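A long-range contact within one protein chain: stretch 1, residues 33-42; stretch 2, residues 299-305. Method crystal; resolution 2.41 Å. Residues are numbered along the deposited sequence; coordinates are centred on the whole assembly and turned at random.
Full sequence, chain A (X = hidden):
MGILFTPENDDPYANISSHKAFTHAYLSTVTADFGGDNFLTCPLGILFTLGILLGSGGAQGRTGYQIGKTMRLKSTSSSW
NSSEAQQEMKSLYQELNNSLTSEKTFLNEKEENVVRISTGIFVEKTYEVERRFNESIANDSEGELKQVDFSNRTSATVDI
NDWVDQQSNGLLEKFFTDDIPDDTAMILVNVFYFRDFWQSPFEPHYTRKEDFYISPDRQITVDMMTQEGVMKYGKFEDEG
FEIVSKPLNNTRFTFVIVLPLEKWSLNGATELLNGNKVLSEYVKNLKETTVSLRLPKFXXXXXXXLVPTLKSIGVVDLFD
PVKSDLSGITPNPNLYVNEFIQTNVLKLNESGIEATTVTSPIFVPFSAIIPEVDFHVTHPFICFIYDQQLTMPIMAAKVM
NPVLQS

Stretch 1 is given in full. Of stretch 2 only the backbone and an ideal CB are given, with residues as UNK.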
# COMPACT_ATOMS: atom_id res chain seq x y z
N ASP A 33 -4.53 11.47 10.75
CA ASP A 33 -5.82 11.27 11.41
C ASP A 33 -6.07 9.85 11.96
O ASP A 33 -7.17 9.52 12.35
CB ASP A 33 -6.95 11.69 10.45
CG ASP A 33 -6.93 13.20 10.15
OD1 ASP A 33 -6.48 14.01 11.00
OD2 ASP A 33 -7.39 13.61 9.06
N PHE A 34 -5.04 9.01 12.00
CA PHE A 34 -5.24 7.62 12.42
C PHE A 34 -4.49 7.30 13.72
O PHE A 34 -4.20 6.12 14.01
CB PHE A 34 -4.87 6.64 11.29
CG PHE A 34 -5.74 6.80 10.09
CD1 PHE A 34 -6.96 6.14 10.01
CD2 PHE A 34 -5.39 7.65 9.07
CE1 PHE A 34 -7.79 6.31 8.93
CE2 PHE A 34 -6.22 7.82 7.97
CZ PHE A 34 -7.42 7.15 7.90
N GLY A 35 -4.18 8.36 14.47
CA GLY A 35 -3.52 8.27 15.76
C GLY A 35 -4.21 7.26 16.66
O GLY A 35 -3.60 6.72 17.55
N GLY A 36 -5.49 6.98 16.42
CA GLY A 36 -6.19 6.04 17.28
C GLY A 36 -6.67 4.76 16.63
O GLY A 36 -7.42 4.01 17.25
N ASP A 37 -6.26 4.47 15.40
CA ASP A 37 -6.70 3.25 14.75
C ASP A 37 -5.55 2.36 14.28
O ASP A 37 -4.40 2.79 14.20
CB ASP A 37 -7.59 3.59 13.55
CG ASP A 37 -8.75 4.50 13.90
OD1 ASP A 37 -9.47 4.21 14.88
OD2 ASP A 37 -8.95 5.52 13.20
N ASN A 38 -5.86 1.12 13.94
CA ASN A 38 -5.00 0.40 13.00
C ASN A 38 -4.91 1.19 11.67
O ASN A 38 -5.86 1.82 11.23
CB ASN A 38 -5.48 -1.02 12.73
CG ASN A 38 -5.43 -1.94 13.96
OD1 ASN A 38 -4.56 -1.81 14.83
ND2 ASN A 38 -6.37 -2.88 14.01
N PHE A 39 -3.74 1.18 11.06
CA PHE A 39 -3.59 1.83 9.78
C PHE A 39 -2.85 0.90 8.81
O PHE A 39 -1.93 0.19 9.20
CB PHE A 39 -2.82 3.15 9.93
CG PHE A 39 -2.54 3.80 8.64
CD1 PHE A 39 -3.53 4.54 7.99
CD2 PHE A 39 -1.29 3.64 8.03
CE1 PHE A 39 -3.28 5.16 6.73
CE2 PHE A 39 -1.02 4.24 6.78
CZ PHE A 39 -2.02 5.01 6.12
N LEU A 40 -3.26 0.93 7.54
CA LEU A 40 -2.65 0.08 6.52
C LEU A 40 -2.75 0.79 5.17
O LEU A 40 -3.83 1.22 4.78
CB LEU A 40 -3.38 -1.27 6.50
CG LEU A 40 -3.07 -2.29 5.42
CD1 LEU A 40 -1.61 -2.60 5.42
CD2 LEU A 40 -3.89 -3.56 5.59
N THR A 41 -1.63 0.94 4.47
CA THR A 41 -1.66 1.50 3.13
C THR A 41 -0.52 1.05 2.20
O THR A 41 0.60 0.76 2.63
CB THR A 41 -1.65 3.05 3.16
OG1 THR A 41 -2.08 3.56 1.89
CG2 THR A 41 -0.23 3.57 3.51
N CYS A 42 -0.83 1.06 0.90
CA CYS A 42 0.16 0.84 -0.16
C CYS A 42 0.32 2.02 -1.15
O CYS A 42 -0.44 2.17 -2.11
CB CYS A 42 -0.18 -0.43 -0.93
SG CYS A 42 0.66 -0.38 -2.53
N UNK A 299 -4.67 -10.50 10.93
CA UNK A 299 -4.96 -9.99 9.62
C UNK A 299 -5.70 -8.68 9.68
O UNK A 299 -6.75 -8.60 10.32
CB UNK A 299 -5.77 -11.01 8.82
N UNK A 300 -5.12 -7.65 9.07
CA UNK A 300 -5.83 -6.36 8.89
C UNK A 300 -6.45 -6.25 7.52
O UNK A 300 -5.82 -6.54 6.49
CB UNK A 300 -4.88 -5.18 9.11
N UNK A 301 -7.69 -5.79 7.52
CA UNK A 301 -8.36 -5.32 6.31
C UNK A 301 -8.73 -3.85 6.45
O UNK A 301 -8.99 -3.36 7.53
CB UNK A 301 -9.61 -6.16 6.02
N UNK A 302 -8.75 -3.13 5.34
CA UNK A 302 -9.24 -1.78 5.41
C UNK A 302 -9.57 -1.21 4.05
O UNK A 302 -9.14 -1.74 3.01
CB UNK A 302 -8.21 -0.89 6.11
N UNK A 303 -10.35 -0.14 4.08
CA UNK A 303 -10.79 0.58 2.88
C UNK A 303 -10.50 2.04 3.11
O UNK A 303 -11.00 2.64 4.05
CB UNK A 303 -12.27 0.35 2.58
N UNK A 304 -9.64 2.62 2.30
CA UNK A 304 -9.35 4.04 2.44
C UNK A 304 -10.07 4.84 1.37
O UNK A 304 -10.10 4.44 0.18
CB UNK A 304 -7.84 4.29 2.37
N UNK A 305 -10.65 5.97 1.79
CA UNK A 305 -11.13 7.02 0.89
C UNK A 305 -9.97 7.97 0.75
O UNK A 305 -9.60 8.65 1.70
CB UNK A 305 -12.39 7.72 1.41

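Stretch 2 is an extended strand, so its side chains alternate, and the even-numbered positions turn their CA-to-CB bonds toward stretch 1. The two strands cross at about 70° with their axes 7.5 Å apart at closest approach; across such a gap the backbones do not pair, and every contact involves a side chain.

Position 299 lies beyond the reach of stretch 1, with nothing of it within 5.5 Å of the ideal CB. Its extended backbone suits many residues, beta-branched ones among them, and stretch 1 does not choose between them. The deposited residue is Thr299, which makes no contact here.

Position 300 is quite different. Its ideal CB points toward stretch 1 and lies 4.0 Å from CD2 of Leu40, so the side chain starts out against a methyl group. The space beyond runs toward the backbone of Phe39 and the amide of Asn38. A medium-sized apolar residue would suit it: leucine, isoleucine, valine or methionine. It is Leu300, with chi1 in m and chi2 in t. Its CB packs 3.9 Å from Leu40 CD2, while its branches extend past Leu40: CD1 comes to 4.1 Å from Phe39 O and CD2 to 3.9 Å from Asn38 ND2. Leu40 CD2 also rests 3.7 Å from Leu300 O, so the leucine of stretch 1 touches backbone as well as side chain.

At position 301 CA-to-CB points away, and stretch 1 makes no demand. A long polar or charged chain is as acceptable as a short one. Lys301 occupies it in an extended conformation, and its amine is hydrogen-bonded elsewhere in the structure.

Position 302 faces stretch 1 at the level of Leu40, the two CA atoms being 6.9 Å apart. Its ideal CB is 4.9 Å from Leu40 CB, and beyond lies the carbonyl oxygen of Leu40, an acceptor. A small apolar residue could fit beside Leu40, but a donor two or more bonds beyond CB could use the carbonyl too, which suits asparagine and perhaps glutamine; a serine or threonine hydroxyl would stop short. Asn302 is found. With chi1 at 87°, the side chain is set so that Asn302 ND2 donates a hydrogen bond to Leu40 O, at 3.0 Å and an N-H...acceptor angle of 154°. This is the only hydrogen bond between the stretches, a side-chain bridge across a separation too wide for backbone pairing.

Position 303 points away again, and polar or beta-branched residues would serve equally well. Thr303 takes the place without touching stretch 1.

Position 304 points toward stretch 1, but its ideal CB has no atom of that stretch within 5.5 Å. Filling the gap calls for length, and the Phe34 ring favors an apolar group: leucine, methionine or phenylalanine. Leu304 spans it, placing CD2 4.1 Å from Phe34 CZ, while CD1 reaches 3.7 Å from Thr41 OG1 and 3.9 Å from Leu40 O.

Position 305 is out of reach, and stretch 1 would accept almost any side chain, polar or charged. Asp305 precedes a turn leading into a helix, and its carboxylate caps a backbone N just past the stretch.

Stretch 2 299-305: TLKNTLD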
# COMPACT_ATOMS: atom_id res chain seq x y z
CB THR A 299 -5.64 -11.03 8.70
OG1 THR A 299 -6.69 -10.41 7.96
CG2 THR A 299 -6.16 -12.19 9.49
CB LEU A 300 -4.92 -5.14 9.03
CG LEU A 300 -3.94 -4.95 10.16
CD1 LEU A 300 -3.41 -3.53 10.07
CD2 LEU A 300 -4.58 -5.25 11.50
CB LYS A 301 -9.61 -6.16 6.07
CG LYS A 301 -9.20 -7.51 5.70
CD LYS A 301 -10.36 -8.49 5.53
CE LYS A 301 -9.75 -9.90 5.58
NZ LYS A 301 -10.72 -11.05 5.24
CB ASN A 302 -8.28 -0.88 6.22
CG ASN A 302 -7.18 -0.29 5.39
OD1 ASN A 302 -6.95 -0.67 4.24
ND2 ASN A 302 -6.49 0.66 5.97
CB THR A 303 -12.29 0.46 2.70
OG1 THR A 303 -12.64 -0.91 2.47
CG2 THR A 303 -12.74 1.29 1.52
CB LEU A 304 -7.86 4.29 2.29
CG LEU A 304 -6.93 3.84 3.39
CD1 LEU A 304 -5.53 4.18 2.94
CD2 LEU A 304 -7.30 4.55 4.68
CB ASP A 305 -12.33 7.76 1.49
CG ASP A 305 -12.63 9.10 0.79
OD1 ASP A 305 -12.18 9.33 -0.37
OD2 ASP A 305 -13.33 9.95 1.40
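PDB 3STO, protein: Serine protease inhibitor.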